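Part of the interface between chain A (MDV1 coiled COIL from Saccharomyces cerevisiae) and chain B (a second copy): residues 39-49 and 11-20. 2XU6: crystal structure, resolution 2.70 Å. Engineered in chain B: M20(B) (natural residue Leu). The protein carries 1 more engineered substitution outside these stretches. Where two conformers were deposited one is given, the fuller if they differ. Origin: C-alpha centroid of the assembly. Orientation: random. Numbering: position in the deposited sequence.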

# COMPACT_ATOMS: atom_id res chain seq x y z
N LYS A 39 13.01 3.53 1.91
CA LYS A 39 14.29 3.82 1.32
C LYS A 39 14.35 5.22 0.74
O LYS A 39 15.32 5.94 0.92
CB LYS A 39 14.65 2.78 0.28
CG LYS A 39 15.32 1.59 0.92
CD LYS A 39 14.90 0.27 0.28
CE LYS A 39 15.36 -0.94 1.15
NZ LYS A 39 14.36 -2.08 1.15
N LEU A 40 13.31 5.62 0.05
CA LEU A 40 13.31 6.93 -0.56
C LEU A 40 13.38 8.02 0.49
O LEU A 40 13.92 9.09 0.25
CB LEU A 40 12.07 7.10 -1.43
CG LEU A 40 12.20 6.49 -2.83
CD1 LEU A 40 10.82 6.16 -3.36
CD2 LEU A 40 12.91 7.45 -3.74
N LEU A 41 12.80 7.75 1.66
CA LEU A 41 12.79 8.74 2.72
C LEU A 41 14.18 8.81 3.36
O LEU A 41 14.64 9.89 3.73
CB LEU A 41 11.70 8.42 3.73
CG LEU A 41 10.32 9.01 3.46
CD1 LEU A 41 9.42 8.58 4.59
CD2 LEU A 41 10.36 10.53 3.38
N GLY A 42 14.85 7.67 3.44
CA GLY A 42 16.26 7.63 3.74
C GLY A 42 17.06 8.58 2.85
O GLY A 42 17.88 9.38 3.33
N LYS A 43 16.80 8.51 1.55
CA LYS A 43 17.55 9.26 0.58
C LYS A 43 17.25 10.72 0.73
O LYS A 43 18.11 11.54 0.49
CB LYS A 43 17.20 8.81 -0.82
CG LYS A 43 17.89 9.58 -1.91
CD LYS A 43 17.09 9.49 -3.22
CE LYS A 43 17.95 9.25 -4.49
NZ LYS A 43 17.07 9.17 -5.71
N ILE A 44 16.04 11.08 1.16
CA ILE A 44 15.77 12.50 1.39
C ILE A 44 16.75 13.00 2.42
O ILE A 44 17.23 14.13 2.32
CB ILE A 44 14.33 12.77 1.86
CG1 ILE A 44 13.31 12.24 0.84
CG2 ILE A 44 14.11 14.25 2.17
CD1 ILE A 44 13.33 12.94 -0.49
N ALA A 45 17.05 12.15 3.41
CA ALA A 45 17.88 12.49 4.54
C ALA A 45 19.34 12.64 4.09
O ALA A 45 19.95 13.68 4.35
CB ALA A 45 17.73 11.46 5.64
N ASN A 46 19.89 11.61 3.43
CA ASN A 46 21.20 11.70 2.81
C ASN A 46 21.38 13.01 2.01
O ASN A 46 22.43 13.67 2.09
CB ASN A 46 21.43 10.50 1.91
CG ASN A 46 21.78 9.25 2.69
OD1 ASN A 46 22.37 9.33 3.77
ND2 ASN A 46 21.44 8.08 2.15
N ILE A 47 20.36 13.39 1.24
CA ILE A 47 20.43 14.62 0.46
C ILE A 47 20.63 15.80 1.39
O ILE A 47 21.43 16.68 1.11
CB ILE A 47 19.16 14.84 -0.42
CG1 ILE A 47 19.17 13.93 -1.63
CG2 ILE A 47 19.05 16.27 -0.91
CD1 ILE A 47 17.76 13.75 -2.26
N GLU A 48 19.91 15.82 2.51
CA GLU A 48 19.93 16.99 3.38
C GLU A 48 21.15 16.99 4.30
O GLU A 48 21.66 18.08 4.60
CB GLU A 48 18.61 17.18 4.13
CG GLU A 48 17.47 17.58 3.21
CD GLU A 48 16.24 18.03 3.96
OE1 GLU A 48 15.83 17.32 4.89
OE2 GLU A 48 15.67 19.09 3.63
N GLN A 49 21.62 15.81 4.71
CA GLN A 49 22.87 15.73 5.45
C GLN A 49 23.89 16.50 4.60
O GLN A 49 24.47 17.52 5.05
CB GLN A 49 23.32 14.27 5.63
CG GLN A 49 23.79 13.94 7.04
CD GLN A 49 25.15 13.24 7.09
OE1 GLN A 49 25.36 12.19 6.48
NE2 GLN A 49 26.09 13.84 7.84
N PHE B 11 21.34 21.74 -7.13
CA PHE B 11 21.16 20.46 -7.79
C PHE B 11 20.55 19.47 -6.83
O PHE B 11 19.44 19.02 -7.08
CB PHE B 11 22.42 19.99 -8.54
CG PHE B 11 22.57 20.62 -9.91
CD1 PHE B 11 22.17 19.95 -11.05
CD2 PHE B 11 23.05 21.92 -10.05
CE1 PHE B 11 22.27 20.54 -12.29
CE2 PHE B 11 23.16 22.51 -11.28
CZ PHE B 11 22.78 21.82 -12.39
N LEU B 12 21.23 19.18 -5.72
CA LEU B 12 20.69 18.41 -4.62
C LEU B 12 19.25 18.79 -4.29
O LEU B 12 18.40 17.96 -4.01
CB LEU B 12 21.55 18.68 -3.39
CG LEU B 12 22.94 18.06 -3.41
CD1 LEU B 12 23.62 18.54 -2.14
CD2 LEU B 12 22.96 16.51 -3.53
N ASN B 13 18.97 20.06 -4.32
CA ASN B 13 17.65 20.47 -4.06
C ASN B 13 16.67 19.97 -5.13
O ASN B 13 15.61 19.46 -4.80
CB ASN B 13 17.67 21.96 -3.99
CG ASN B 13 16.50 22.46 -3.31
OD1 ASN B 13 16.52 22.69 -2.11
ND2 ASN B 13 15.40 22.60 -4.06
N ILE B 14 17.03 20.11 -6.41
CA ILE B 14 16.29 19.53 -7.53
C ILE B 14 16.04 18.04 -7.34
O ILE B 14 14.89 17.58 -7.39
CB ILE B 14 17.03 19.80 -8.87
CG1 ILE B 14 16.79 21.25 -9.32
CG2 ILE B 14 16.64 18.79 -9.96
CD1 ILE B 14 17.84 21.80 -10.30
N GLN B 15 17.12 17.29 -7.11
CA GLN B 15 17.04 15.88 -6.83
C GLN B 15 16.10 15.55 -5.67
O GLN B 15 15.58 14.44 -5.57
CB GLN B 15 18.40 15.36 -6.49
CG GLN B 15 18.45 13.88 -6.63
CD GLN B 15 19.72 13.25 -6.07
OE1 GLN B 15 20.63 13.96 -5.57
NE2 GLN B 15 19.80 11.90 -6.13
N LYS B 16 15.89 16.50 -4.79
CA LYS B 16 15.14 16.22 -3.60
C LYS B 16 13.68 16.36 -3.94
O LYS B 16 12.88 15.53 -3.54
CB LYS B 16 15.54 17.19 -2.49
CG LYS B 16 14.87 16.96 -1.16
CD LYS B 16 15.53 17.78 -0.10
CE LYS B 16 15.48 19.23 -0.42
NZ LYS B 16 15.90 20.01 0.76
N ASN B 17 13.33 17.41 -4.68
CA ASN B 17 11.96 17.65 -5.11
C ASN B 17 11.50 16.49 -5.97
O ASN B 17 10.36 16.05 -5.91
CB ASN B 17 11.86 18.97 -5.86
CG ASN B 17 12.14 20.17 -4.95
OD1 ASN B 17 12.89 20.07 -3.99
ND2 ASN B 17 11.52 21.31 -5.26
N SER B 18 12.42 15.98 -6.75
CA SER B 18 12.18 14.80 -7.54
C SER B 18 11.94 13.59 -6.65
O SER B 18 10.97 12.88 -6.83
CB SER B 18 13.36 14.57 -8.47
OG SER B 18 13.58 13.20 -8.59
N THR B 19 12.81 13.34 -5.68
CA THR B 19 12.60 12.22 -4.77
C THR B 19 11.24 12.34 -4.07
O THR B 19 10.51 11.40 -4.05
CB THR B 19 13.82 12.03 -3.83
OG1 THR B 19 14.93 11.57 -4.62
CG2 THR B 19 13.57 10.99 -2.78
N MSE B 20 10.90 13.52 -3.56
CA MSE B 20 9.61 13.79 -2.94
C MSE B 20 8.44 13.41 -3.83
O MSE B 20 7.42 12.89 -3.37
CB MSE B 20 9.47 15.28 -2.61
CG MSE B 20 10.04 15.68 -1.29
SE MSE B 20 9.80 14.28 0.08
CE MSE B 20 7.87 14.57 0.43

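The two stretches form an antiparallel coiled-coil contact in which I47(A) and T19(B) interlock as reciprocal knobs and a salt bridge closes one flank. Both are helical throughout, with axes 9.8 Å apart at closest approach and N-to-C directions 163° apart, so the register runs in opposite senses: by CA positions, L40(A) pairs with T19(B), I44(A) with K16(B) and I47(A) with L12(B).

I47(A) points toward chain B and fills the hole made by L12(B), Q15(B), K16(B) and T19(B). I47(A) CD1 lies 3.8 Å from K16(B) CA and I47(A) CG2 3.6 Å from L12(B) O and 3.9 Å from K16(B) CD, so the branched side chain packs against backbone as well as side chains. T19(B) returns the arrangement, sitting among L40(A), K43(A), I44(A) and I47(A). Its methyl faces apolar neighbours, with T19(B) CG2 3.0 Å from I44(A) CD1, a tight approach, and 3.7 Å from L40(A) CD2. Its hydroxyl is satisfied within its own helix, T19(B) OG1 donating to Q15(B) O at 3.1 Å, and also accepts a weak hydrogen bond from K43(A) NZ at 3.4 Å.

I44(A) CD1 also meets SE of the engineered selenomethionine M20(B) at 3.8 Å. K16(B), whose side chain kinks at chi3 (p), carries its charge past the apolar packing, pairing K16(B) NZ with E48(A) OE2 at 3.0 Å in a hydrogen-bonded salt bridge.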